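Local structure of putative fimbrium tip subunit Fim1C (Bacteroides ovatus, 4EPS) at residues Asp356-Met359 against Thr360-Phe363; Ser369-Gly372 against Tyr373-Ala376. The protein probably forms part of the tip of a fimbrium, the kind of surface filament through which bacteria adhere to surfaces and build biofilms. One frame throughout, in Å; residues are numbered along the deposited sequence.

Contact 1: residues Asp356-Met359 against Thr360-Phe363; sequences DWFM and TTSF
One face of the W357 indole receives the methyl of T361: CG2 lies 4.0 Å from the centroid of the six-membered ring, 27° off its normal, a CH-pi contact shifted toward the rim. The same ring brings its CH2 to the edge of the F363 ring, 4.1 Å from CE2 and near that ring's plane. F358 meets F363 differently, with CE1 against CB at 4.0 Å and CZ 3.7 Å from F363 O, an oblique approach. Both helix aromatics reach forward because CG stands anti to the backbone N (chi1 163° in W357, 174° in F358), alongside the chain that leaves helix 354-359. There two consecutive threonines repeat one pattern. T360 OG1 donates to W357 O at 2.6 Å, in the carbonyl plane on a lone pair, while T360 N binds the same oxygen from well above that plane. T361 does likewise at F358 O, with OG1 at 2.7 Å. The T361 hydroxyl then accepts from F363 N, an ST turn consistent with F363 lying back against the helix aromatics. A water bridges M359 O and T361 O, and Y399 and F403 of helix 389-403 meet the indole edge-to-face. Two carbonyls in the last turn of the helix are thus each gripped by an amide and a hydroxyl, and T361 serves both chemistries, its hydroxyl hydrogen-bonded and its methyl resting on one face of the six-membered ring.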
# COMPACT_ATOMS: atom_id res chain seq x y z
N ASP A 356 -25.69 3.81 -39.89
CA ASP A 356 -26.82 3.43 -40.74
C ASP A 356 -26.74 1.94 -41.10
O ASP A 356 -27.77 1.26 -41.02
CB ASP A 356 -26.92 4.31 -41.99
CG ASP A 356 -27.50 5.70 -41.74
OD1 ASP A 356 -28.01 5.95 -40.62
OD2 ASP A 356 -27.42 6.54 -42.66
N TRP A 357 -25.53 1.42 -41.39
CA TRP A 357 -25.37 -0.01 -41.66
C TRP A 357 -25.74 -0.82 -40.43
O TRP A 357 -26.48 -1.80 -40.53
CB TRP A 357 -23.92 -0.38 -42.09
CG TRP A 357 -23.63 -1.85 -41.97
CD1 TRP A 357 -24.10 -2.85 -42.78
CD2 TRP A 357 -22.92 -2.51 -40.91
NE1 TRP A 357 -23.67 -4.08 -42.32
CE2 TRP A 357 -22.94 -3.90 -41.17
CE3 TRP A 357 -22.23 -2.05 -39.76
CZ2 TRP A 357 -22.33 -4.83 -40.33
CZ3 TRP A 357 -21.65 -2.98 -38.91
CH2 TRP A 357 -21.70 -4.36 -39.19
N PHE A 358 -25.19 -0.42 -39.27
CA PHE A 358 -25.34 -1.12 -37.99
C PHE A 358 -26.83 -1.31 -37.60
O PHE A 358 -27.21 -2.40 -37.18
CB PHE A 358 -24.57 -0.36 -36.89
CG PHE A 358 -24.75 -0.89 -35.49
CD1 PHE A 358 -24.10 -2.04 -35.07
CD2 PHE A 358 -25.59 -0.24 -34.59
CE1 PHE A 358 -24.27 -2.54 -33.78
CE2 PHE A 358 -25.75 -0.73 -33.29
CZ PHE A 358 -25.10 -1.88 -32.90
N MSE A 359 -27.65 -0.26 -37.77
CA MSE A 359 -29.08 -0.25 -37.42
C MSE A 359 -29.91 -1.24 -38.28
O MSE A 359 -31.02 -1.58 -37.87
CB MSE A 359 -29.67 1.16 -37.50
CG MSE A 359 -29.05 2.13 -36.48
SE MSE A 359 -29.20 1.49 -34.64
CE MSE A 359 -31.01 2.05 -34.30
N THR A 360 -29.37 -1.72 -39.42
CA THR A 360 -30.04 -2.71 -40.28
C THR A 360 -29.64 -4.16 -39.91
O THR A 360 -30.13 -5.10 -40.54
CB THR A 360 -29.70 -2.49 -41.78
OG1 THR A 360 -28.34 -2.88 -42.04
CG2 THR A 360 -29.97 -1.09 -42.25
N THR A 361 -28.72 -4.36 -38.92
CA THR A 361 -28.20 -5.68 -38.54
C THR A 361 -28.91 -6.32 -37.34
O THR A 361 -29.73 -5.69 -36.69
CB THR A 361 -26.68 -5.61 -38.23
OG1 THR A 361 -26.47 -4.96 -36.97
CG2 THR A 361 -25.88 -4.94 -39.34
N SER A 362 -28.53 -7.57 -37.03
CA SER A 362 -29.01 -8.34 -35.88
C SER A 362 -28.15 -8.06 -34.60
O SER A 362 -28.35 -8.72 -33.58
CB SER A 362 -28.94 -9.84 -36.21
OG SER A 362 -27.60 -10.27 -36.36
N PHE A 363 -27.18 -7.11 -34.69
CA PHE A 363 -26.25 -6.81 -33.58
C PHE A 363 -26.67 -5.63 -32.70
O PHE A 363 -25.93 -5.29 -31.77
CB PHE A 363 -24.84 -6.49 -34.13
CG PHE A 363 -24.25 -7.41 -35.18
CD1 PHE A 363 -24.03 -8.75 -34.91
CD2 PHE A 363 -23.81 -6.90 -36.40
CE1 PHE A 363 -23.46 -9.59 -35.88
CE2 PHE A 363 -23.24 -7.73 -37.36
CZ PHE A 363 -23.06 -9.07 -37.10
O HOH W 1 -31.90 -4.11 -36.70

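Contact 2: residues Ser369-Gly372 against Tyr373-Ala376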
# COMPACT_ATOMS: atom_id res chain seq x y z
N SER A 369 -24.12 1.60 -30.96
CA SER A 369 -23.70 2.19 -32.22
C SER A 369 -22.45 3.07 -32.03
O SER A 369 -22.25 3.65 -30.96
CB SER A 369 -24.83 3.02 -32.83
OG SER A 369 -24.32 3.70 -33.97
N VAL A 370 -21.61 3.15 -33.08
CA VAL A 370 -20.40 4.00 -33.07
C VAL A 370 -20.80 5.50 -33.19
O VAL A 370 -19.96 6.36 -32.96
CB VAL A 370 -19.39 3.61 -34.19
CG1 VAL A 370 -18.88 2.18 -34.00
CG2 VAL A 370 -20.00 3.80 -35.59
N THR A 371 -22.05 5.82 -33.58
CA THR A 371 -22.41 7.23 -33.74
C THR A 371 -22.35 8.02 -32.43
O THR A 371 -22.70 7.52 -31.37
CB THR A 371 -23.80 7.38 -34.40
OG1 THR A 371 -23.92 8.69 -34.94
CG2 THR A 371 -24.98 7.05 -33.46
N GLY A 372 -21.91 9.26 -32.52
CA GLY A 372 -22.01 10.17 -31.40
C GLY A 372 -23.26 11.01 -31.57
O GLY A 372 -23.74 11.62 -30.61
N TYR A 373 -23.81 11.04 -32.79
CA TYR A 373 -24.84 12.01 -33.15
C TYR A 373 -26.27 11.48 -33.30
O TYR A 373 -27.20 12.23 -32.97
CB TYR A 373 -24.42 12.71 -34.47
CG TYR A 373 -25.13 14.03 -34.73
CD1 TYR A 373 -24.60 15.23 -34.26
CD2 TYR A 373 -26.31 14.07 -35.46
CE1 TYR A 373 -25.24 16.45 -34.52
CE2 TYR A 373 -26.96 15.28 -35.70
CZ TYR A 373 -26.43 16.46 -35.23
OH TYR A 373 -27.08 17.64 -35.49
N TYR A 374 -26.46 10.27 -33.83
CA TYR A 374 -27.79 9.74 -34.10
C TYR A 374 -28.17 8.59 -33.18
O TYR A 374 -28.96 7.74 -33.58
CB TYR A 374 -27.86 9.25 -35.56
CG TYR A 374 -27.55 10.32 -36.58
CD1 TYR A 374 -28.52 11.26 -36.94
CD2 TYR A 374 -26.31 10.40 -37.20
CE1 TYR A 374 -28.24 12.26 -37.87
CE2 TYR A 374 -26.02 11.39 -38.13
CZ TYR A 374 -27.00 12.31 -38.47
OH TYR A 374 -26.73 13.28 -39.40
N ASP A 375 -27.62 8.55 -31.96
CA ASP A 375 -27.90 7.43 -31.05
C ASP A 375 -29.39 7.45 -30.64
O ASP A 375 -29.93 8.50 -30.33
CB ASP A 375 -26.99 7.46 -29.83
CG ASP A 375 -27.06 6.19 -29.01
OD1 ASP A 375 -27.91 6.13 -28.10
OD2 ASP A 375 -26.28 5.26 -29.29
N ALA A 376 -30.03 6.27 -30.64
CA ALA A 376 -31.45 6.12 -30.30
C ALA A 376 -31.72 6.35 -28.80
O ALA A 376 -32.82 6.77 -28.46
CB ALA A 376 -31.92 4.73 -30.70
O HOH W 2 -26.69 2.57 -29.93
O HOH W 3 -26.48 10.74 -30.23
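The hydroxyl of T371 swings anti to its own backbone N (chi1 -161°), which brings OG1 within reach of the amides of Y373 and Y374 and turns the methyl, CG2, to the backbone of D375, 3.4 Å from its N. In Y374 a first torsion of -59° sets the ring beside the backbone N, and its edge comes near T371 OG1, with CD2 at 3.7 Å. That one oxygen accepts two successive N-H groups: Y373 N at 3.2 Å with a bent N-H...O angle of 151°, and Y374 N, equally distant but nearly straight. Just upstream, S369 OG, also hydrogen-bonded to H355 of helix 354-359, accepts from T371 N at 3.1 Å and closes an ST turn, so that each hydroxyl organises the backbone that follows it within the long loop leading to helix 389-403. One water accepts from S369 N and donates to D375 OD2 at 2.8 Å; another accepts from D375 N and lies 2.9 Å from G372 O, to which it may donate. D375 OD2 further forms a salt bridge with K383, which also binds the carbonyls of S369 and T371 and whose positive charge would tend to favour the ionised carboxylate. R475, just after strand 469-474, hydrogen-bonds to Y374 OH and lies in cation-pi contact with the Y373 ring, whose CD2 stands 3.5 Å above the Y374 ring plane, over its centre.

How the contacts relate
Neither contact nests in or crosses the other. Running from the N terminus, the chain completes helix 354-359 and closes contact 1 as it leaves the helix; after five intervening residues it opens contact 2, a second local turn in the same loop, before reaching helix 389-403. Their centres lie 12 Å apart, and they meet where F358 CE2 packs against S369 N at 3.7 Å. Both draw on the two flanking helices: F358 and V370 each touch V395 of helix 389-403, while H355 of the first helix is met by S369, T371 and Y374. Contact 2 adds a third element through backbone hydrogen bonds that join V370 and G372 with E474 of strand 469-474.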